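Local coordinates for protein halogenase PltM (Pseudomonas fluorescens, PDB 6BZN) that halogenates phenolic substrates, using chloride, bromide or iodide, and binds FAD as a flavoprotein of the flavin-dependent halogenase family, at residues R206-L211 against A321-Y326; T215-T220 against G277-N282; E255-V260 against F345-F350. All coordinates share one frame; numbering follows the deposited sequence.

Interaction 1: residues R206-L211 against A321-Y326; sequences RTTEGL and APRINY
Thr207 O lies 3.7 Å from Tyr326 CA, and the nearest CA atoms across the contact, those of Thr208 and Tyr326, are 4.9 Å apart. Strand 206-207 runs on into a type II beta turn from Thr208 to Leu211. It pairs with strand 327-328 as a small antiparallel sheet, so 206-211 begins in this sheet and 321-326 leads directly into it. The main feature is a cation-pi stack. The guanidinium of Arg206 lies almost flat over one face of the Tyr326 ring, with planes 18° apart and CZ 3.9 Å from the ring centroid. The chain of Arg206 is extended to CD and then bends at chi3 (-69°), which lays NE and CZ over the CD1 and CE1 side of the ring. Both polar ends have further partners. Arg206 reaches the backbone oxygens of Ala342 and Gln195, and Tyr326 OH bonds to the backbone O of Gln341. Tyr326 and Gln341 both bind FAD in PltM, though no FAD is bound here. Leu211 CD1 packs on the backbone, 3.5 Å from Tyr326 CA. Thr208 CB sits over one face of the Arg323 guanidinium. Arg323 NE donates to Asn325 OD1 at 2.9 Å, on a lone pair and close to the guanidinium plane. A water joins the two segments: it accepts from Arg323 NH2 at 2.9 Å and donates to Thr208 O at 2.8 Å.

Interaction 2: residues T215-T220 against G277-N282; sequences TCSFFT and GFQFNN
Strands 215-223 and 273-281 are antiparallel neighbours in the large mixed sheet of the halogenase, and this contact is a piece of their pairing. The strand axes pass 4.5 Å apart, with N-to-C directions 169° apart. Phe218 and Phe278 form a hydrogen-bonded pair: Phe218 N donates to Phe278 O at 2.8 Å, and Phe278 N donates to Phe218 O at 2.7 Å. Cys216 N also donates to Phe280 O, at 3.1 Å. On the face that carries Cys216, Phe218, Phe278 and Phe280, the aromatic rings gather. The Phe218 and Phe278 rings are nearly parallel, at 8°, but slid apart. Phe218 CB sits over the Phe278 face, 3.7 Å from its centroid, as a CH-pi contact. Phe278 CG is staggered opposite the alpha hydrogen (chi1 63°), which leans the ring toward Phe218. Cys216 SG meets the Phe280 ring at its edge and touches Phe280 CB at 3.6 Å. Leu298 of helix 291-301 covers Phe278 and Phe280. On the other face Phe219 CB packs on Gly277 CA at 4.0 Å, in a non-hydrogen-bonded pair. The whole is an antiparallel strand pair of the seven-stranded mixed sheet, with its aromatic face against helix 291-301.

Interaction 3: residues E255-V260 against F345-F350; sequences EGWLWV and FIDPLF
Trp257 and Trp259 both hold CG between the backbone N and the carbonyl carbon (chi1 73° and 80°), and this turns the two indoles of strand 256-262 toward the loop 345-350. On the loop, Asp347 swings its carboxylate away from the backbone N (chi1 -161°), to the edge of the Trp257 indole. Trp257 NE1 donates to Asp347 OD1 at 3.3 Å, a rather long bond. The oxygen lies near the indole plane and uses its syn lone pair. The same OD1 takes a second, shorter bond from Leu349 N at 2.9 Å, on its anti lone pair. That bond closes an Asx turn, which fixes the loop over Pro348. Two donors thus hold OD1 and limit rotation of the carboxylate. The other oxygen, OD2, is bonded to the hydroxyls of Tyr404 and Thr215, so the buried carboxylate is held at both oxygens.

Over one face of the indole, Leu349 CD1 rests on the six-membered ring, 4.0 Å from the centroid, as a CH-pi contact. Leu349 CB touches Trp257 CZ2 at 3.8 Å. Pro348 CG touches both indoles, in the corner they form. It lies 3.8 Å from Trp257 CZ2 and 3.7 Å from Trp259 CZ3, where it meets the edge of the second ring. Trp259 NE1 is bonded to Ser275 OG, which sets that indole from its other end. The side chain of Pro348 is about 4 Å from a bound calcium ion. The side chain of Trp259 is about 4 Å from that of Val62, an FAD-binding residue. The arrangement is an Asx turn in the loop between helices 340-343 and 352-374, which runs on to Ser351 and Leu354 of the FAD site.

Overall arrangement
Interactions 2 and 3 are close, with centres 7 Å apart, and interaction 1 lies 14 to 15 Å from both. Strands 256-262, 273-281 and 215-223 are successive neighbours in the large mixed sheet. Interaction 2 joins the last two, and interaction 3 sets the loop 345-350 on the first. Along the chain, interaction 2 is nested within the loop closed by interaction 1, while interaction 3 crosses both. Asn325 OD1 bonds to Thr215 N, Asn325 ND2 bonds to Ile346 O, and Tyr326 O accepts from Phe345 N. Segment 321-326 is thus bonded directly to both the sheet strand 215-223 and the loop 345-350.

Interaction 1: residues R206-L211 against A321-Y326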
loop_
_atom_site.group_PDB
_atom_site.type_symbol
_atom_site.label_atom_id
_atom_site.label_comp_id
_atom_site.label_asym_id
_atom_site.label_seq_id
_atom_site.Cartn_x
_atom_site.Cartn_y
_atom_site.Cartn_z
ATOM N N ARG A 206 -16.791 -1.420 11.078
ATOM C CA ARG A 206 -15.702 -0.443 11.110
ATOM C C ARG A 206 -15.633 0.351 12.410
ATOM O O ARG A 206 -16.662 0.725 12.987
ATOM C CB ARG A 206 -15.816 0.510 9.933
ATOM C CG ARG A 206 -14.589 1.373 9.764
ATOM C CD ARG A 206 -14.666 2.189 8.506
ATOM N NE ARG A 206 -14.548 1.347 7.319
ATOM C CZ ARG A 206 -14.521 1.818 6.085
ATOM N NH1 ARG A 206 -14.592 3.122 5.881
ATOM N NH2 ARG A 206 -14.417 0.975 5.055
ATOM N N THR A 207 -14.405 0.625 12.847
ATOM C CA THR A 207 -14.158 1.430 14.044
ATOM C C THR A 207 -12.787 2.094 13.944
ATOM O O THR A 207 -11.942 1.644 13.176
ATOM C CB THR A 207 -14.223 0.565 15.328
ATOM O OG1 THR A 207 -14.070 1.389 16.480
ATOM C CG2 THR A 207 -13.143 -0.483 15.348
ATOM N N THR A 208 -12.601 3.162 14.716
ATOM C CA THR A 208 -11.298 3.758 14.952
ATOM C C THR A 208 -10.769 3.433 16.351
ATOM O O THR A 208 -9.654 3.838 16.688
ATOM C CB THR A 208 -11.334 5.281 14.751
ATOM O OG1 THR A 208 -12.264 5.867 15.666
ATOM C CG2 THR A 208 -11.747 5.621 13.318
ATOM N N GLU A 209 -11.542 2.687 17.150
ATOM C CA GLU A 209 -11.132 2.339 18.511
ATOM C C GLU A 209 -9.853 1.534 18.438
ATOM O O GLU A 209 -9.729 0.646 17.597
ATOM C CB GLU A 209 -12.216 1.505 19.219
ATOM C CG GLU A 209 -12.001 1.284 20.721
ATOM C CD GLU A 209 -10.971 0.207 21.097
ATOM O OE1 GLU A 209 -10.372 0.341 22.193
ATOM O OE2 GLU A 209 -10.743 -0.772 20.337
ATOM N N GLY A 210 -8.909 1.842 19.316
ATOM C CA GLY A 210 -7.681 1.070 19.433
ATOM C C GLY A 210 -6.573 1.394 18.435
ATOM O O GLY A 210 -5.506 0.782 18.505
ATOM N N LEU A 211 -6.792 2.338 17.517
ATOM C CA LEU A 211 -5.763 2.684 16.526
ATOM C C LEU A 211 -4.761 3.658 17.112
ATOM O O LEU A 211 -5.149 4.679 17.700
ATOM C CB LEU A 211 -6.373 3.285 15.251
ATOM C CG LEU A 211 -7.128 2.277 14.395
ATOM C CD1 LEU A 211 -7.834 2.982 13.256
ATOM C CD2 LEU A 211 -6.202 1.185 13.861
ATOM N N ALA A 321 -8.613 14.628 3.387
ATOM C CA ALA A 321 -9.271 13.628 4.216
ATOM C C ALA A 321 -8.848 13.882 5.670
ATOM O O ALA A 321 -7.669 13.722 5.998
ATOM C CB ALA A 321 -8.876 12.218 3.759
ATOM N N PRO A 322 -9.796 14.287 6.546
ATOM C CA PRO A 322 -9.415 14.641 7.935
ATOM C C PRO A 322 -8.957 13.482 8.829
ATOM O O PRO A 322 -8.183 13.691 9.776
ATOM C CB PRO A 322 -10.694 15.297 8.488
ATOM C CG PRO A 322 -11.795 14.707 7.670
ATOM C CD PRO A 322 -11.224 14.580 6.289
ATOM N N ARG A 323 -9.447 12.281 8.554
ATOM C CA ARG A 323 -8.945 11.102 9.219
ATOM C C ARG A 323 -8.965 9.867 8.334
ATOM O O ARG A 323 -10.023 9.306 8.020
ATOM C CB ARG A 323 -9.689 10.779 10.498
ATOM C CG ARG A 323 -9.049 9.542 11.103
ATOM C CD ARG A 323 -9.169 9.421 12.570
ATOM N NE ARG A 323 -8.180 8.475 13.094
ATOM C CZ ARG A 323 -8.201 8.000 14.329
ATOM N NH1 ARG A 323 -9.154 8.375 15.172
ATOM N NH2 ARG A 323 -7.261 7.160 14.733
ATOM N N ILE A 324 -7.774 9.393 8.012
ATOM C CA ILE A 324 -7.629 8.329 7.035
ATOM C C ILE A 324 -7.573 6.920 7.613
ATOM O O ILE A 324 -7.607 5.948 6.854
ATOM C CB ILE A 324 -6.431 8.608 6.104
ATOM C CG1 ILE A 324 -5.102 8.474 6.836
ATOM C CG2 ILE A 324 -6.572 9.983 5.470
ATOM C CD1 ILE A 324 -3.903 8.826 5.987
ATOM N N ASN A 325 -7.552 6.794 8.937
ATOM C CA ASN A 325 -7.278 5.528 9.604
ATOM C C ASN A 325 -8.557 4.857 10.082
ATOM O O ASN A 325 -9.386 5.503 10.694
ATOM C CB ASN A 325 -6.375 5.723 10.827
ATOM C CG ASN A 325 -5.574 7.005 10.764
ATOM O OD1 ASN A 325 -6.036 8.053 11.236
ATOM N ND2 ASN A 325 -4.395 6.953 10.149
ATOM N N TYR A 326 -8.661 3.557 9.851
ATOM C CA TYR A 326 -9.786 2.765 10.363
ATOM C C TYR A 326 -9.411 1.307 10.325
ATOM O O TYR A 326 -8.481 0.924 9.610
ATOM C CB TYR A 326 -11.059 3.038 9.565
ATOM C CG TYR A 326 -10.931 2.840 8.073
ATOM C CD1 TYR A 326 -11.159 1.598 7.493
ATOM C CD2 TYR A 326 -10.586 3.889 7.249
ATOM C CE1 TYR A 326 -11.034 1.407 6.117
ATOM C CE2 TYR A 326 -10.446 3.710 5.874
ATOM C CZ TYR A 326 -10.681 2.472 5.314
ATOM O OH TYR A 326 -10.541 2.310 3.957
HETATM O O HOH W 1 -8.088 6.032 17.272
#

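Interaction 2: residues T215-T220 against G277-N282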
loop_
_atom_site.group_PDB
_atom_site.type_symbol
_atom_site.label_atom_id
_atom_site.label_comp_id
_atom_site.label_asym_id
_atom_site.label_seq_id
_atom_site.Cartn_x
_atom_site.Cartn_y
_atom_site.Cartn_z
ATOM N N THR A 215 -4.165 10.301 11.574
ATOM C CA THR A 215 -3.573 11.158 10.582
ATOM C C THR A 215 -4.572 11.614 9.551
ATOM O O THR A 215 -5.593 10.959 9.331
ATOM C CB THR A 215 -2.401 10.482 9.821
ATOM O OG1 THR A 215 -2.840 9.278 9.189
ATOM C CG2 THR A 215 -1.227 10.181 10.754
ATOM N N CYS A 216 -4.242 12.746 8.932
ATOM C CA CYS A 216 -5.001 13.328 7.834
ATOM C C CYS A 216 -4.097 13.356 6.606
ATOM O O CYS A 216 -2.880 13.135 6.713
ATOM C CB CYS A 216 -5.487 14.743 8.177
ATOM S SG CYS A 216 -4.180 15.944 8.496
ATOM N N SER A 217 -4.696 13.593 5.442
ATOM C CA SER A 217 -3.968 13.624 4.190
ATOM C C SER A 217 -4.552 14.655 3.233
ATOM O O SER A 217 -5.781 14.757 3.095
ATOM C CB SER A 217 -3.992 12.230 3.544
ATOM O OG SER A 217 -3.186 12.199 2.380
ATOM N N PHE A 218 -3.658 15.409 2.591
ATOM C CA PHE A 218 -3.967 16.308 1.485
ATOM C C PHE A 218 -3.194 15.803 0.269
ATOM O O PHE A 218 -1.970 15.629 0.361
ATOM C CB PHE A 218 -3.461 17.715 1.747
ATOM C CG PHE A 218 -4.075 18.422 2.934
ATOM C CD1 PHE A 218 -3.597 18.199 4.215
ATOM C CD2 PHE A 218 -5.038 19.406 2.743
ATOM C CE1 PHE A 218 -4.107 18.889 5.302
ATOM C CE2 PHE A 218 -5.567 20.101 3.819
ATOM C CZ PHE A 218 -5.097 19.847 5.105
ATOM N N PHE A 219 -3.857 15.589 -0.862
ATOM C CA PHE A 219 -3.166 15.070 -2.038
ATOM C C PHE A 219 -3.688 15.598 -3.363
ATOM O O PHE A 219 -4.863 15.978 -3.503
ATOM C CB PHE A 219 -3.148 13.538 -2.050
ATOM C CG PHE A 219 -4.486 12.904 -1.791
ATOM C CD1 PHE A 219 -4.946 12.732 -0.490
ATOM C CD2 PHE A 219 -5.288 12.498 -2.836
ATOM C CE1 PHE A 219 -6.185 12.154 -0.238
ATOM C CE2 PHE A 219 -6.522 11.909 -2.594
ATOM C CZ PHE A 219 -6.968 11.733 -1.294
ATOM N N THR A 220 -2.782 15.628 -4.333
ATOM C CA THR A 220 -3.091 16.127 -5.662
ATOM C C THR A 220 -2.006 15.667 -6.643
ATOM O O THR A 220 -1.033 14.999 -6.252
ATOM C CB THR A 220 -3.225 17.677 -5.666
ATOM O OG1 THR A 220 -3.822 18.102 -6.892
ATOM C CG2 THR A 220 -1.872 18.373 -5.513
ATOM N N GLY A 277 1.449 14.458 -1.846
ATOM C CA GLY A 277 0.534 14.267 -0.721
ATOM C C GLY A 277 1.215 14.677 0.551
ATOM O O GLY A 277 2.377 14.335 0.748
ATOM N N PHE A 278 0.540 15.432 1.406
ATOM C CA PHE A 278 1.105 15.726 2.732
ATOM C C PHE A 278 0.155 15.323 3.839
ATOM O O PHE A 278 -1.075 15.471 3.716
ATOM C CB PHE A 278 1.643 17.166 2.879
ATOM C CG PHE A 278 0.627 18.261 2.732
ATOM C CD1 PHE A 278 0.251 18.727 1.467
ATOM C CD2 PHE A 278 0.125 18.904 3.851
ATOM C CE1 PHE A 278 -0.659 19.765 1.336
ATOM C CE2 PHE A 278 -0.783 19.950 3.721
ATOM C CZ PHE A 278 -1.169 20.385 2.465
ATOM N N GLN A 279 0.748 14.748 4.891
ATOM C CA GLN A 279 0.017 14.106 5.965
ATOM C C GLN A 279 0.436 14.694 7.282
ATOM O O GLN A 279 1.630 14.938 7.488
ATOM C CB GLN A 279 0.329 12.603 6.027
ATOM C CG GLN A 279 -0.252 11.752 4.899
ATOM C CD GLN A 279 0.215 12.149 3.511
ATOM O OE1 GLN A 279 -0.587 12.522 2.657
ATOM N NE2 GLN A 279 1.525 12.078 3.275
ATOM N N PHE A 280 -0.527 14.902 8.176
ATOM C CA PHE A 280 -0.232 15.316 9.548
ATOM C C PHE A 280 -0.687 14.282 10.573
ATOM O O PHE A 280 -1.751 13.701 10.461
ATOM C CB PHE A 280 -0.893 16.662 9.874
ATOM C CG PHE A 280 -0.380 17.800 9.052
ATOM C CD1 PHE A 280 0.948 18.217 9.181
ATOM C CD2 PHE A 280 -1.212 18.476 8.172
ATOM C CE1 PHE A 280 1.436 19.281 8.427
ATOM C CE2 PHE A 280 -0.737 19.533 7.421
ATOM C CZ PHE A 280 0.591 19.935 7.541
ATOM N N ASN A 281 0.156 14.088 11.579
ATOM C CA ASN A 281 -0.215 13.465 12.822
ATOM C C ASN A 281 -1.154 14.428 13.555
ATOM O O ASN A 281 -0.722 15.471 14.048
ATOM C CB ASN A 281 1.047 13.198 13.646
ATOM C CG ASN A 281 0.760 12.533 14.968
ATOM O OD1 ASN A 281 -0.388 12.375 15.362
ATOM N ND2 ASN A 281 1.812 12.122 15.658
ATOM N N ASN A 282 -2.435 14.067 13.632
ATOM C CA ASN A 282 -3.466 14.950 14.209
ATOM C C ASN A 282 -3.251 15.200 15.708
ATOM O O ASN A 282 -3.736 16.197 16.247
ATOM C CB ASN A 282 -4.869 14.380 13.986
ATOM C CG ASN A 282 -5.331 14.454 12.532
ATOM O OD1 ASN A 282 -5.151 15.464 11.856
ATOM N ND2 ASN A 282 -5.990 13.401 12.070
#

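Interaction 3: residues E255-V260 against F345-F350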
loop_
_atom_site.group_PDB
_atom_site.type_symbol
_atom_site.label_atom_id
_atom_site.label_comp_id
_atom_site.label_asym_id
_atom_site.label_seq_id
_atom_site.Cartn_x
_atom_site.Cartn_y
_atom_site.Cartn_z
ATOM N N GLU A 255 5.805 16.624 12.770
ATOM C CA GLU A 255 4.336 16.538 12.797
ATOM C C GLU A 255 3.727 15.823 11.598
ATOM O O GLU A 255 2.504 15.698 11.501
ATOM C CB GLU A 255 3.698 17.937 12.965
ATOM C CG GLU A 255 3.768 18.878 11.768
ATOM C CD GLU A 255 5.054 19.691 11.668
ATOM O OE1 GLU A 255 6.039 19.381 12.364
ATOM O OE2 GLU A 255 5.084 20.659 10.880
ATOM N N GLY A 256 4.563 15.350 10.683
ATOM C CA GLY A 256 4.044 14.805 9.446
ATOM C C GLY A 256 5.059 14.526 8.375
ATOM O O GLY A 256 6.265 14.490 8.616
ATOM N N TRP A 257 4.552 14.324 7.170
ATOM C CA TRP A 257 5.410 14.073 6.030
ATOM C C TRP A 257 4.736 14.425 4.716
ATOM O O TRP A 257 3.506 14.577 4.652
ATOM C CB TRP A 257 5.878 12.620 6.033
ATOM C CG TRP A 257 4.861 11.582 5.665
ATOM C CD1 TRP A 257 3.844 11.090 6.449
ATOM C CD2 TRP A 257 4.803 10.854 4.430
ATOM N NE1 TRP A 257 3.159 10.114 5.762
ATOM C CE2 TRP A 257 3.731 9.944 4.526
ATOM C CE3 TRP A 257 5.552 10.891 3.243
ATOM C CZ2 TRP A 257 3.382 9.086 3.469
ATOM C CZ3 TRP A 257 5.226 10.035 2.221
ATOM C CH2 TRP A 257 4.142 9.145 2.330
ATOM N N LEU A 258 5.562 14.576 3.687
ATOM C CA LEU A 258 5.109 14.891 2.341
ATOM C C LEU A 258 5.805 13.968 1.336
ATOM O O LEU A 258 7.026 13.723 1.424
ATOM C CB LEU A 258 5.357 16.377 2.026
ATOM C CG LEU A 258 5.102 16.897 0.599
ATOM C CD1 LEU A 258 4.726 18.378 0.585
ATOM C CD2 LEU A 258 6.317 16.681 -0.309
ATOM N N TRP A 259 5.036 13.470 0.374
ATOM C CA TRP A 259 5.584 12.634 -0.691
ATOM C C TRP A 259 5.765 13.404 -1.986
ATOM O O TRP A 259 4.959 14.274 -2.304
ATOM C CB TRP A 259 4.722 11.387 -0.914
ATOM C CG TRP A 259 3.420 11.474 -1.747
ATOM C CD1 TRP A 259 3.295 11.763 -3.081
ATOM C CD2 TRP A 259 2.101 11.150 -1.292
ATOM N NE1 TRP A 259 1.975 11.650 -3.477
ATOM C CE2 TRP A 259 1.222 11.282 -2.398
ATOM C CE3 TRP A 259 1.570 10.761 -0.050
ATOM C CZ2 TRP A 259 -0.158 11.041 -2.301
ATOM C CZ3 TRP A 259 0.185 10.534 0.046
ATOM C CH2 TRP A 259 -0.655 10.679 -1.068
ATOM N N VAL A 260 6.830 13.046 -2.712
ATOM C CA VAL A 260 7.074 13.476 -4.074
ATOM C C VAL A 260 7.247 12.190 -4.890
ATOM O O VAL A 260 8.233 11.450 -4.726
ATOM C CB VAL A 260 8.315 14.388 -4.171
ATOM C CG1 VAL A 260 8.510 14.890 -5.593
ATOM C CG2 VAL A 260 8.186 15.567 -3.213
ATOM N N PHE A 345 -7.480 0.782 6.873
ATOM C CA PHE A 345 -6.397 1.546 6.258
ATOM C C PHE A 345 -5.666 2.330 7.322
ATOM O O PHE A 345 -6.284 2.807 8.250
ATOM C CB PHE A 345 -6.933 2.513 5.211
ATOM C CG PHE A 345 -5.846 3.183 4.417
ATOM C CD1 PHE A 345 -5.181 2.480 3.426
ATOM C CD2 PHE A 345 -5.483 4.495 4.664
ATOM C CE1 PHE A 345 -4.170 3.082 2.682
ATOM C CE2 PHE A 345 -4.486 5.110 3.922
ATOM C CZ PHE A 345 -3.831 4.397 2.922
ATOM N N ILE A 346 -4.348 2.478 7.176
ATOM C CA ILE A 346 -3.558 3.188 8.179
ATOM C C ILE A 346 -2.986 4.484 7.626
ATOM O O ILE A 346 -3.309 5.561 8.121
ATOM C CB ILE A 346 -2.454 2.276 8.754
ATOM C CG1 ILE A 346 -3.071 1.028 9.427
ATOM C CG2 ILE A 346 -1.582 3.039 9.736
ATOM C CD1 ILE A 346 -4.041 1.288 10.574
ATOM N N ASP A 347 -2.138 4.399 6.610
ATOM C CA ASP A 347 -1.460 5.593 6.111
ATOM C C ASP A 347 -0.791 5.275 4.781
ATOM O O ASP A 347 -0.473 4.128 4.521
ATOM C CB ASP A 347 -0.407 6.047 7.146
ATOM C CG ASP A 347 0.034 7.504 6.983
ATOM O OD1 ASP A 347 0.967 7.733 6.182
ATOM O OD2 ASP A 347 -0.508 8.413 7.689
ATOM N N PRO A 348 -0.584 6.290 3.929
ATOM C CA PRO A 348 0.227 6.043 2.736
ATOM C C PRO A 348 1.681 5.650 3.021
ATOM O O PRO A 348 2.340 5.070 2.140
ATOM C CB PRO A 348 0.183 7.374 1.989
ATOM C CG PRO A 348 -0.294 8.385 2.995
ATOM C CD PRO A 348 -1.213 7.623 3.895
ATOM N N LEU A 349 2.172 5.951 4.222
ATOM C CA LEU A 349 3.575 5.742 4.568
ATOM C C LEU A 349 3.977 4.283 4.462
ATOM O O LEU A 349 3.420 3.425 5.139
ATOM C CB LEU A 349 3.874 6.238 5.983
ATOM C CG LEU A 349 5.348 6.150 6.390
ATOM C CD1 LEU A 349 6.176 7.147 5.601
ATOM C CD2 LEU A 349 5.534 6.354 7.884
ATOM N N PHE A 350 4.966 4.025 3.616
ATOM C CA PHE A 350 5.466 2.676 3.286
ATOM C C PHE A 350 4.588 1.885 2.336
ATOM O O PHE A 350 4.924 0.742 2.018
ATOM C CB PHE A 350 5.791 1.819 4.523
ATOM C CG PHE A 350 6.869 2.384 5.389
ATOM C CD1 PHE A 350 8.140 2.583 4.873
ATOM C CD2 PHE A 350 6.633 2.691 6.707
ATOM C CE1 PHE A 350 9.162 3.093 5.648
ATOM C CE2 PHE A 350 7.650 3.203 7.496
ATOM C CZ PHE A 350 8.915 3.403 6.968
#